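Carbohydrate kinase, FGGY (Novosphingobium aromaticivorans, PDB 3H6E) probably acts as a carbohydrate kinase of the FGGY family, transferring a phosphate group from a nucleotide to a sugar or related polyol. Local coordinates at residues W158-R163 with V225-G230; S175-P180 with A196-I201; S186-A189 with G193-A196; G209-L212 with R218-L221; Y373-A378 with A408-D413. One frame throughout, in Å; residues are numbered along the deposited sequence.

Contacts 1 to 4 all lie in the N-terminal FGGY family region and contact 5 lies in the C-terminal one, with about 43 Å between the centres of contacts 1 and 5. Contacts 1 and 4 are adjoining, their centres about 9 Å apart; the backbone joins them through L160 O and L212 N, 2.8 Å apart, and both reach the sheet holding strands 207-210 and 226-232. Contacts 2 and 3, centred about 7 Å apart, share A196 and meet where D176 O faces S186 OG at 2.7 Å. In FGGY kinases substrates generally bind in the cleft between the two domains.

Contact 1 (W158-R163 with V225-G230); sequences WFLTGR and VQVLAG
L160 and V227 meet as two aliphatic side chains with no ring between them, and the flat groups of 158-163 are turned elsewhere. The indole of W158 has the carbonyl carbon of R163 at its edge, in plane, and its ring also meets that of Y155. F159 meets W156 with the ring planes inclined by about 55°. The contact proper is made by branched carbons: CG2 of V227 touches L160 CB at 4.1 Å and, slightly farther out, L160 CD1 at 4.2 Å. The two side chains cross at about a right angle, so the methyl comes against the flank of the leucine. V227 has CG1 anti to the backbone N (chi1 -174°), and this leaves CG2 as the branch directed at L160. The segment 225-230 belongs to strand 226-232 of the mixed sheet in the N-terminal domain, which carries the actin-like ATPase fold; this strand runs antiparallel to its neighbour 207-210. Helix 152-159 ends beside that sheet, its last turn closed by G162 N to W158 O at 2.8 Å, and the chain leaving it places L160 and T161 over the sheet. T161 approaches less closely, its OG1 lying 4.4 Å from V227 CG2. That hydroxyl is hydrogen-bonded to A210 O, so a polar group at the margin of a buried apolar patch has its partner on the adjoining strand. L211 touches both L160 and V227, while I72 of strand 71-76 lies against L160.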
# COMPACT_ATOMS: atom_id res chain seq x y z
N TRP A 158 -19.17 -8.17 -5.30
CA TRP A 158 -20.42 -8.09 -6.05
C TRP A 158 -20.50 -9.27 -7.01
O TRP A 158 -21.59 -9.70 -7.41
CB TRP A 158 -20.51 -6.77 -6.82
CG TRP A 158 -21.48 -6.77 -7.96
CD1 TRP A 158 -22.76 -6.28 -7.94
CD2 TRP A 158 -21.26 -7.28 -9.28
NE1 TRP A 158 -23.34 -6.45 -9.18
CE2 TRP A 158 -22.45 -7.06 -10.01
CE3 TRP A 158 -20.18 -7.90 -9.92
CZ2 TRP A 158 -22.58 -7.44 -11.35
CZ3 TRP A 158 -20.31 -8.27 -11.25
CH2 TRP A 158 -21.51 -8.04 -11.95
N PHE A 159 -19.33 -9.78 -7.37
CA PHE A 159 -19.21 -10.96 -8.22
C PHE A 159 -19.82 -12.17 -7.52
O PHE A 159 -20.39 -13.05 -8.16
CB PHE A 159 -17.72 -11.21 -8.51
CG PHE A 159 -17.47 -12.32 -9.49
CD1 PHE A 159 -17.42 -12.05 -10.85
CD2 PHE A 159 -17.24 -13.61 -9.06
CE1 PHE A 159 -17.18 -13.07 -11.76
CE2 PHE A 159 -17.00 -14.63 -9.96
CZ PHE A 159 -16.97 -14.36 -11.32
N LEU A 160 -19.70 -12.19 -6.19
CA LEU A 160 -20.16 -13.31 -5.38
C LEU A 160 -21.51 -13.04 -4.72
O LEU A 160 -22.06 -13.91 -4.05
CB LEU A 160 -19.16 -13.60 -4.26
CG LEU A 160 -17.67 -13.80 -4.53
CD1 LEU A 160 -16.89 -13.63 -3.23
CD2 LEU A 160 -17.41 -15.17 -5.15
N THR A 161 -22.04 -11.83 -4.89
CA THR A 161 -23.14 -11.39 -4.04
C THR A 161 -24.27 -10.67 -4.78
O THR A 161 -25.40 -10.61 -4.29
CB THR A 161 -22.62 -10.47 -2.92
OG1 THR A 161 -23.32 -10.73 -1.70
CG2 THR A 161 -22.79 -9.01 -3.31
N GLY A 162 -23.97 -10.12 -5.95
CA GLY A 162 -24.97 -9.39 -6.72
C GLY A 162 -25.19 -7.97 -6.22
O GLY A 162 -25.78 -7.15 -6.92
N ARG A 163 -24.72 -7.68 -5.01
CA ARG A 163 -24.87 -6.33 -4.47
C ARG A 163 -23.62 -5.49 -4.71
O ARG A 163 -22.51 -5.87 -4.32
CB ARG A 163 -25.21 -6.36 -2.98
CG ARG A 163 -25.41 -4.97 -2.39
CD ARG A 163 -26.35 -4.99 -1.19
NE ARG A 163 -25.65 -5.05 0.08
CZ ARG A 163 -25.46 -4.00 0.88
NH1 ARG A 163 -25.93 -2.80 0.54
NH2 ARG A 163 -24.80 -4.14 2.03
N VAL A 225 -22.94 -18.55 3.31
CA VAL A 225 -21.66 -17.86 3.32
C VAL A 225 -21.89 -16.36 3.19
O VAL A 225 -22.67 -15.92 2.35
CB VAL A 225 -20.74 -18.33 2.18
CG1 VAL A 225 -19.47 -17.48 2.13
CG2 VAL A 225 -20.39 -19.80 2.35
N GLN A 226 -21.20 -15.59 4.03
CA GLN A 226 -21.34 -14.14 4.01
C GLN A 226 -20.12 -13.46 3.39
O GLN A 226 -18.98 -13.77 3.73
CB GLN A 226 -21.59 -13.60 5.42
CG GLN A 226 -22.87 -14.10 6.06
CD GLN A 226 -24.12 -13.70 5.29
OE1 GLN A 226 -25.16 -14.34 5.39
NE2 GLN A 226 -24.02 -12.63 4.50
N VAL A 227 -20.37 -12.54 2.46
CA VAL A 227 -19.30 -11.78 1.85
C VAL A 227 -19.18 -10.41 2.51
O VAL A 227 -20.18 -9.75 2.76
CB VAL A 227 -19.52 -11.60 0.35
CG1 VAL A 227 -18.31 -10.94 -0.29
CG2 VAL A 227 -19.81 -12.94 -0.31
N LEU A 228 -17.95 -10.00 2.80
CA LEU A 228 -17.70 -8.69 3.39
C LEU A 228 -17.35 -7.68 2.31
O LEU A 228 -16.98 -8.05 1.20
CB LEU A 228 -16.59 -8.77 4.43
CG LEU A 228 -17.03 -9.03 5.87
CD1 LEU A 228 -18.31 -9.87 5.92
CD2 LEU A 228 -15.91 -9.68 6.68
N ALA A 229 -17.48 -6.40 2.64
CA ALA A 229 -17.15 -5.34 1.70
C ALA A 229 -15.72 -5.51 1.19
O ALA A 229 -15.47 -5.48 -0.01
CB ALA A 229 -17.32 -3.98 2.35
N GLY A 230 -14.79 -5.71 2.12
CA GLY A 230 -13.40 -5.88 1.76
C GLY A 230 -12.66 -4.56 1.78
O GLY A 230 -13.22 -3.54 2.20

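Contact 2 (S175-P180 with A196-I201); sequences SDLWDP and ARFAPI
L177 and F198 form one half of this contact, W178 and I201 the other. L177 immediately precedes strand 178-179, which pairs antiparallel with 184-185 in a two-stranded beta hairpin, while 196-201 is the loop leading from helix 187-191 to strand 201-202. Along the L177 side chain, CB stays 5.1 Å from F198 CZ and CG comes a little nearer. Its CG is anti to the carbonyl carbon (chi1 -43°), and from there the branches part. CD1 comes obliquely to the CZ-CE2 side of the F198 ring, at a modelled 3.2 Å from F198 CZ, a distance whose exact value is doubtful, whereas CD2 stays farther off, its nearest ring atom being F198 CE2. The leucine and phenylalanine side chains cross at about a right angle. W194, I129 and L133 also pack on L177. Its backbone is fixed by an ST turn in which S175 OG accepts from L177 N at 3.1 Å.

The second pair approaches from opposite directions. W178 reaches across with the six-membered end of its indole, and I201 answers with an extended chain (chi2 175°). F185 joins the two halves, meeting W178 edge to face and the F198 ring with planes about 40° apart. I201 CD1 comes obliquely to the CZ3-CH2 bond of the indole, nearly equidistant from its two atoms, 3.6 Å from W178 CH2 and 3.7 Å from W178 CZ3.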
# COMPACT_ATOMS: atom_id res chain seq x y z
N SER A 175 -6.97 8.85 -5.46
CA SER A 175 -7.89 8.66 -6.57
C SER A 175 -8.44 9.97 -7.13
O SER A 175 -9.05 9.98 -8.19
CB SER A 175 -9.05 7.77 -6.14
OG SER A 175 -9.86 8.44 -5.20
N ASP A 176 -8.23 11.06 -6.40
CA ASP A 176 -8.81 12.36 -6.76
C ASP A 176 -10.32 12.41 -6.47
O ASP A 176 -10.94 13.46 -6.63
CB ASP A 176 -8.56 12.70 -8.23
CG ASP A 176 -7.09 12.85 -8.55
OD1 ASP A 176 -6.29 12.98 -7.60
OD2 ASP A 176 -6.73 12.83 -9.74
N LEU A 177 -10.89 11.29 -6.05
CA LEU A 177 -12.33 11.20 -5.81
C LEU A 177 -12.69 11.41 -4.34
O LEU A 177 -13.86 11.38 -3.98
CB LEU A 177 -12.87 9.84 -6.26
CG LEU A 177 -12.41 9.25 -7.59
CD1 LEU A 177 -13.37 8.16 -8.02
CD2 LEU A 177 -12.30 10.31 -8.67
N TRP A 178 -11.69 11.61 -3.49
CA TRP A 178 -11.94 11.63 -2.05
C TRP A 178 -11.44 12.86 -1.31
O TRP A 178 -10.37 13.40 -1.60
CB TRP A 178 -11.40 10.36 -1.39
CG TRP A 178 -12.09 10.06 -0.09
CD1 TRP A 178 -11.52 10.01 1.14
CD2 TRP A 178 -13.49 9.81 0.09
NE1 TRP A 178 -12.47 9.73 2.09
CE2 TRP A 178 -13.69 9.61 1.47
CE3 TRP A 178 -14.58 9.74 -0.77
CZ2 TRP A 178 -14.95 9.33 2.00
CZ3 TRP A 178 -15.83 9.46 -0.24
CH2 TRP A 178 -16.00 9.26 1.14
N ASP A 179 -12.23 13.30 -0.33
CA ASP A 179 -11.85 14.37 0.57
C ASP A 179 -11.59 13.74 1.94
O ASP A 179 -12.53 13.53 2.72
CB ASP A 179 -12.97 15.40 0.66
CG ASP A 179 -12.58 16.63 1.46
OD1 ASP A 179 -11.68 16.54 2.32
OD2 ASP A 179 -13.18 17.70 1.23
N PRO A 180 -10.32 13.44 2.23
CA PRO A 180 -9.94 12.71 3.45
C PRO A 180 -10.42 13.40 4.71
O PRO A 180 -11.15 12.79 5.50
CB PRO A 180 -8.41 12.71 3.39
CG PRO A 180 -8.09 12.84 1.94
CD PRO A 180 -9.16 13.74 1.38
N ALA A 196 -22.10 10.56 -7.96
CA ALA A 196 -23.45 10.03 -8.02
C ALA A 196 -23.51 8.65 -8.66
O ALA A 196 -24.50 7.92 -8.49
CB ALA A 196 -24.36 11.01 -8.77
N ARG A 197 -22.47 8.28 -9.39
CA ARG A 197 -22.42 6.99 -10.07
C ARG A 197 -21.95 5.85 -9.16
O ARG A 197 -22.15 4.68 -9.48
CB ARG A 197 -21.51 7.06 -11.29
CG ARG A 197 -21.89 8.10 -12.33
CD ARG A 197 -20.85 8.11 -13.44
NE ARG A 197 -21.06 9.18 -14.41
CZ ARG A 197 -20.22 9.44 -15.42
NH1 ARG A 197 -19.12 8.72 -15.57
NH2 ARG A 197 -20.49 10.43 -16.26
N PHE A 198 -21.31 6.20 -8.05
CA PHE A 198 -20.73 5.19 -7.15
C PHE A 198 -21.75 4.40 -6.32
O PHE A 198 -22.73 4.95 -5.82
CB PHE A 198 -19.68 5.82 -6.23
CG PHE A 198 -18.31 5.88 -6.84
CD1 PHE A 198 -17.40 4.85 -6.63
CD2 PHE A 198 -17.93 6.95 -7.63
CE1 PHE A 198 -16.14 4.90 -7.19
CE2 PHE A 198 -16.67 7.01 -8.19
CZ PHE A 198 -15.77 5.97 -7.97
N ALA A 199 -21.50 3.10 -6.19
CA ALA A 199 -22.28 2.26 -5.30
C ALA A 199 -22.20 2.78 -3.87
O ALA A 199 -21.17 3.31 -3.47
CB ALA A 199 -21.79 0.83 -5.38
N PRO A 200 -23.29 2.64 -3.11
CA PRO A 200 -23.35 3.18 -1.74
C PRO A 200 -22.15 2.75 -0.92
O PRO A 200 -21.77 1.57 -0.93
CB PRO A 200 -24.63 2.56 -1.18
CG PRO A 200 -25.49 2.35 -2.38
CD PRO A 200 -24.55 1.97 -3.49
N ILE A 201 -21.53 3.70 -0.22
CA ILE A 201 -20.36 3.41 0.60
C ILE A 201 -20.72 2.59 1.83
O ILE A 201 -21.69 2.88 2.54
CB ILE A 201 -19.63 4.69 1.02
CG1 ILE A 201 -18.85 5.27 -0.16
CG2 ILE A 201 -18.70 4.40 2.19
CD1 ILE A 201 -18.19 6.61 0.12

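Contact 3 (S186-A189 with G193-A196); sequences SPMA and GWAA
A189 and W194 stand with their beta carbons 4.4 Å apart, while M188, a selenomethionine, reaches W194 farther out along its ring. The M188 chain leaves the backbone with CG anti to N (chi1 179°) and then bends at chi3, which swings CE round to within 4.2 Å of W194 CZ3. The two long side chains cross obliquely, and the methyl takes an oblique approach to the ring. A195 CB also comes within 4.5 Å of A189 CB. Both W194 and A195 thus pack against the short helix 187-191, whose end at G193 is a Schellman motif, with positive phi and two bonds back into the final turn. Just beyond it the backbone folds against the helix: A195 N donates to A189 O over 2.8 Å, arriving well above the carbonyl plane (52° out of it). W194 CB lies 3.4 Å from A189 O. At the front of the helix S186 is the N-cap, its OG accepting a weak bond from A189 N. The indole NE1 of W194 hydrogen-bonds to D137 OD2 of helix 129-139, while L133 and W134 of that helix pack on the W194 side chain.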
# COMPACT_ATOMS: atom_id res chain seq x y z
N SER A 186 -14.73 14.20 -3.23
CA SER A 186 -14.13 15.50 -3.50
C SER A 186 -15.09 16.42 -4.26
O SER A 186 -16.00 15.95 -4.94
CB SER A 186 -12.83 15.34 -4.28
OG SER A 186 -13.06 14.68 -5.51
N PRO A 187 -14.88 17.74 -4.14
CA PRO A 187 -15.66 18.70 -4.92
C PRO A 187 -15.70 18.29 -6.38
O PRO A 187 -16.76 18.34 -7.00
CB PRO A 187 -14.85 19.99 -4.77
CG PRO A 187 -14.20 19.86 -3.44
CD PRO A 187 -13.93 18.40 -3.23
N MSE A 188 -14.56 17.89 -6.92
CA MSE A 188 -14.46 17.52 -8.33
C MSE A 188 -15.35 16.35 -8.71
O MSE A 188 -16.12 16.43 -9.66
CB MSE A 188 -13.01 17.19 -8.71
CG MSE A 188 -12.87 16.78 -10.17
SE MSE A 188 -11.18 15.89 -10.59
CE MSE A 188 -11.37 14.31 -9.47
N ALA A 189 -15.24 15.26 -7.96
CA ALA A 189 -16.00 14.05 -8.25
C ALA A 189 -17.51 14.30 -8.18
O ALA A 189 -18.28 13.68 -8.91
CB ALA A 189 -15.60 12.92 -7.31
N GLY A 193 -20.37 14.74 -11.59
CA GLY A 193 -21.42 13.74 -11.52
C GLY A 193 -20.86 12.34 -11.31
O GLY A 193 -21.60 11.36 -11.38
N TRP A 194 -19.56 12.24 -11.05
CA TRP A 194 -18.94 10.95 -10.80
C TRP A 194 -19.39 10.35 -9.46
O TRP A 194 -19.66 9.16 -9.37
CB TRP A 194 -17.41 11.06 -10.84
CG TRP A 194 -16.85 11.30 -12.22
CD1 TRP A 194 -17.54 11.27 -13.40
CD2 TRP A 194 -15.49 11.56 -12.56
NE1 TRP A 194 -16.69 11.51 -14.45
CE2 TRP A 194 -15.42 11.70 -13.96
CE3 TRP A 194 -14.31 11.71 -11.82
CZ2 TRP A 194 -14.23 11.97 -14.64
CZ3 TRP A 194 -13.13 11.98 -12.48
CH2 TRP A 194 -13.10 12.11 -13.88
N ALA A 195 -19.46 11.20 -8.44
CA ALA A 195 -19.84 10.74 -7.10
C ALA A 195 -21.21 10.08 -7.09
O ALA A 195 -21.45 9.14 -6.33
CB ALA A 195 -19.81 11.91 -6.12
N ALA A 196 -22.10 10.56 -7.96
CA ALA A 196 -23.45 10.03 -8.02
C ALA A 196 -23.51 8.65 -8.66
O ALA A 196 -24.50 7.92 -8.49
CB ALA A 196 -24.36 11.01 -8.77

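Contact 4 (G209-L212 with R218-L221); sequences GALL and RTGL
Apolar contact between L211 and L221 carries this junction. CD2 of L211 does all the touching from its side: it lies 3.9 Å from L221 CB and 4.2 Å from L221 CD1, so a single methyl rests against the root of one leucine and also against one of its tips. Both CB atoms point towards the other segment. With chi1 at -155°, L211 has CG anti to its own amide nitrogen, which carries CD2 towards L221. L221 has CG anti to the carbonyl carbon, and its chain slants past that of L211.

Contact between apolar and polar groups is slight, amounting to T219 OG1 at 4.3 Å from L211 CD2.

Hydrogen bonding stays within 218-221 or goes to other parts of the chain. T219 OG1 accepts from L221 N at 3.1 Å, with an N-H...O angle of 149°, and also makes a weak bond to I215 O in the preceding turn. This ties the hydroxyl to the C-terminal end of helix 213-219, where G220 leaves helical geometry with positive phi. On the other segment, L211 is bonded through its backbone to V225.

The whole is a strand-helix-strand connection at the edge of the N-terminal actin-like ATPase sheet, with helix 213-219 linking the antiparallel neighbours 207-210 and 226-232, and T219 forming an ST turn at the helix end.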
# COMPACT_ATOMS: atom_id res chain seq x y z
N GLY A 209 -23.50 -9.27 1.73
CA GLY A 209 -24.64 -10.16 1.63
C GLY A 209 -24.25 -11.62 1.56
O GLY A 209 -23.07 -11.96 1.66
N ALA A 210 -25.25 -12.48 1.40
CA ALA A 210 -25.01 -13.91 1.29
C ALA A 210 -24.50 -14.26 -0.11
O ALA A 210 -24.73 -13.52 -1.06
CB ALA A 210 -26.27 -14.69 1.60
N LEU A 211 -23.80 -15.38 -0.21
CA LEU A 211 -23.28 -15.84 -1.49
C LEU A 211 -24.42 -16.08 -2.47
O LEU A 211 -25.45 -16.65 -2.10
CB LEU A 211 -22.49 -17.14 -1.28
CG LEU A 211 -21.40 -17.50 -2.28
CD1 LEU A 211 -20.32 -16.42 -2.29
CD2 LEU A 211 -20.79 -18.86 -1.95
N LEU A 212 -24.26 -15.62 -3.70
CA LEU A 212 -25.26 -15.85 -4.74
C LEU A 212 -25.54 -17.34 -4.89
O LEU A 212 -24.62 -18.15 -4.94
CB LEU A 212 -24.79 -15.28 -6.09
CG LEU A 212 -25.58 -14.09 -6.64
CD1 LEU A 212 -26.09 -13.22 -5.51
CD2 LEU A 212 -24.74 -13.29 -7.61
N ARG A 218 -21.91 -23.96 -7.87
CA ARG A 218 -20.74 -24.49 -8.57
C ARG A 218 -19.45 -24.43 -7.75
O ARG A 218 -18.40 -24.89 -8.21
CB ARG A 218 -20.56 -23.78 -9.90
CG ARG A 218 -20.89 -22.30 -9.85
CD ARG A 218 -19.77 -21.47 -10.46
NE ARG A 218 -19.32 -21.97 -11.75
CZ ARG A 218 -18.34 -22.86 -11.92
NH1 ARG A 218 -17.71 -23.37 -10.87
NH2 ARG A 218 -18.00 -23.25 -13.14
N THR A 219 -19.52 -23.86 -6.55
CA THR A 219 -18.38 -23.88 -5.65
C THR A 219 -18.64 -24.88 -4.53
O THR A 219 -17.72 -25.30 -3.83
CB THR A 219 -18.11 -22.50 -5.01
OG1 THR A 219 -19.08 -22.26 -3.98
CG2 THR A 219 -18.19 -21.41 -6.07
N GLY A 220 -19.90 -25.26 -4.38
CA GLY A 220 -20.29 -26.21 -3.35
C GLY A 220 -20.19 -25.60 -1.97
O GLY A 220 -20.16 -26.31 -0.97
N LEU A 221 -20.13 -24.27 -1.92
CA LEU A 221 -20.14 -23.56 -0.65
C LEU A 221 -21.58 -23.29 -0.22
O LEU A 221 -22.47 -23.19 -1.05
CB LEU A 221 -19.36 -22.24 -0.76
CG LEU A 221 -17.85 -22.34 -0.93
CD1 LEU A 221 -17.26 -20.98 -1.24
CD2 LEU A 221 -17.20 -22.93 0.32

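Contact 5 (Y373-A378 with A408-D413); sequences YAALVA and ASLRPD
Residues A375 and L376, in the middle of helix 363-384, lie beside the last turn of helix 401-410, where the closest alpha carbons, those of L376 and L410, are 8.0 Å apart. L410 supplies the reaching side chain. Its CG is anti to the carbonyl carbon (chi1 -69°), and the two methyls divide the work. CD1 settles over the A375 backbone and side chain, 3.7 Å from A375 O and 4.0 Å from A375 CB. Both methyls also meet the tip of L376: L376 CD2 is 4.1 Å from L410 CD1 and equally far from L410 CD2, so that the L376 methyl is straddled by the fork of the other leucine. The two leucine chains cross at about a right angle. L376 gets there although its CB points away from 408-413, because the outer part of the chain turns back towards L410. The small A375 presents little more than a methyl and a carbonyl, consistent with the close approach of L410 CD1 to A375 O.

At the helix end R411 turns its guanidinium to helix 363-384, forming a salt bridge from NH2 to D383 OD1. Helix 401-410 is itself the link of a beta-alpha-beta unit, between the parallel neighbouring strands 390-394 and 415-419 of the C-terminal sheet. F403 and A406 of this helix also pack on A375, and helix 457-468 packs alongside, with R461 against both L376 and L410 and W464 against L376.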
# COMPACT_ATOMS: atom_id res chain seq x y z
N TYR A 373 21.95 6.01 4.66
CA TYR A 373 21.33 7.04 3.83
C TYR A 373 19.82 6.86 3.77
O TYR A 373 19.07 7.84 3.70
CB TYR A 373 21.94 7.01 2.42
CG TYR A 373 21.10 7.71 1.37
CD1 TYR A 373 21.21 9.08 1.17
CD2 TYR A 373 20.21 7.00 0.58
CE1 TYR A 373 20.44 9.72 0.21
CE2 TYR A 373 19.44 7.63 -0.38
CZ TYR A 373 19.56 8.99 -0.56
OH TYR A 373 18.80 9.62 -1.51
N ALA A 374 19.37 5.61 3.78
CA ALA A 374 17.95 5.30 3.70
C ALA A 374 17.27 5.56 5.05
O ALA A 374 16.08 5.87 5.11
CB ALA A 374 17.73 3.86 3.25
N ALA A 375 18.04 5.42 6.12
CA ALA A 375 17.53 5.70 7.46
C ALA A 375 17.30 7.19 7.62
O ALA A 375 16.29 7.62 8.19
CB ALA A 375 18.51 5.20 8.51
N LEU A 376 18.22 7.98 7.09
CA LEU A 376 18.17 9.43 7.21
C LEU A 376 17.04 10.02 6.38
O LEU A 376 16.37 10.96 6.81
CB LEU A 376 19.51 10.05 6.81
CG LEU A 376 20.68 9.61 7.69
CD1 LEU A 376 22.01 9.69 6.95
CD2 LEU A 376 20.73 10.41 9.00
N VAL A 377 16.84 9.47 5.19
CA VAL A 377 15.77 9.94 4.31
C VAL A 377 14.42 9.46 4.84
O VAL A 377 13.42 10.16 4.73
CB VAL A 377 15.97 9.47 2.86
CG1 VAL A 377 14.83 9.98 1.98
CG2 VAL A 377 17.31 9.94 2.32
N ALA A 378 14.39 8.26 5.41
CA ALA A 378 13.19 7.75 6.05
C ALA A 378 12.88 8.61 7.27
O ALA A 378 11.72 8.89 7.58
CB ALA A 378 13.35 6.30 6.46
N ALA A 408 16.44 3.17 14.84
CA ALA A 408 16.28 3.17 16.29
C ALA A 408 17.12 4.26 16.95
O ALA A 408 16.66 4.95 17.87
CB ALA A 408 16.64 1.81 16.86
N SER A 409 18.36 4.42 16.48
CA SER A 409 19.27 5.43 17.02
C SER A 409 18.77 6.84 16.75
O SER A 409 18.83 7.70 17.63
CB SER A 409 20.67 5.25 16.42
OG SER A 409 21.20 3.97 16.70
N LEU A 410 18.30 7.08 15.54
CA LEU A 410 17.78 8.39 15.16
C LEU A 410 16.55 8.76 15.99
O LEU A 410 16.37 9.92 16.35
CB LEU A 410 17.47 8.44 13.67
CG LEU A 410 18.69 8.39 12.74
CD1 LEU A 410 18.29 8.10 11.31
CD2 LEU A 410 19.47 9.69 12.83
N ARG A 411 15.72 7.77 16.28
CA ARG A 411 14.51 7.98 17.08
C ARG A 411 14.64 7.27 18.43
O ARG A 411 13.99 6.25 18.67
CB ARG A 411 13.29 7.46 16.32
CG ARG A 411 13.28 7.86 14.86
CD ARG A 411 11.90 8.32 14.44
NE ARG A 411 11.97 9.24 13.32
CZ ARG A 411 11.02 10.10 12.99
NH1 ARG A 411 9.89 10.17 13.70
NH2 ARG A 411 11.19 10.89 11.94
N PRO A 412 15.47 7.84 19.31
CA PRO A 412 15.94 7.20 20.56
C PRO A 412 14.82 6.83 21.54
O PRO A 412 14.85 5.75 22.12
CB PRO A 412 16.85 8.27 21.16
CG PRO A 412 16.31 9.56 20.59
CD PRO A 412 16.01 9.20 19.18
N ASP A 413 13.85 7.72 21.72
CA ASP A 413 12.75 7.48 22.66
C ASP A 413 11.59 6.80 21.95
O ASP A 413 10.63 6.37 22.57
CB ASP A 413 12.27 8.79 23.28
CG ASP A 413 13.39 9.58 23.91
OD1 ASP A 413 14.22 8.98 24.62
OD2 ASP A 413 13.44 10.81 23.70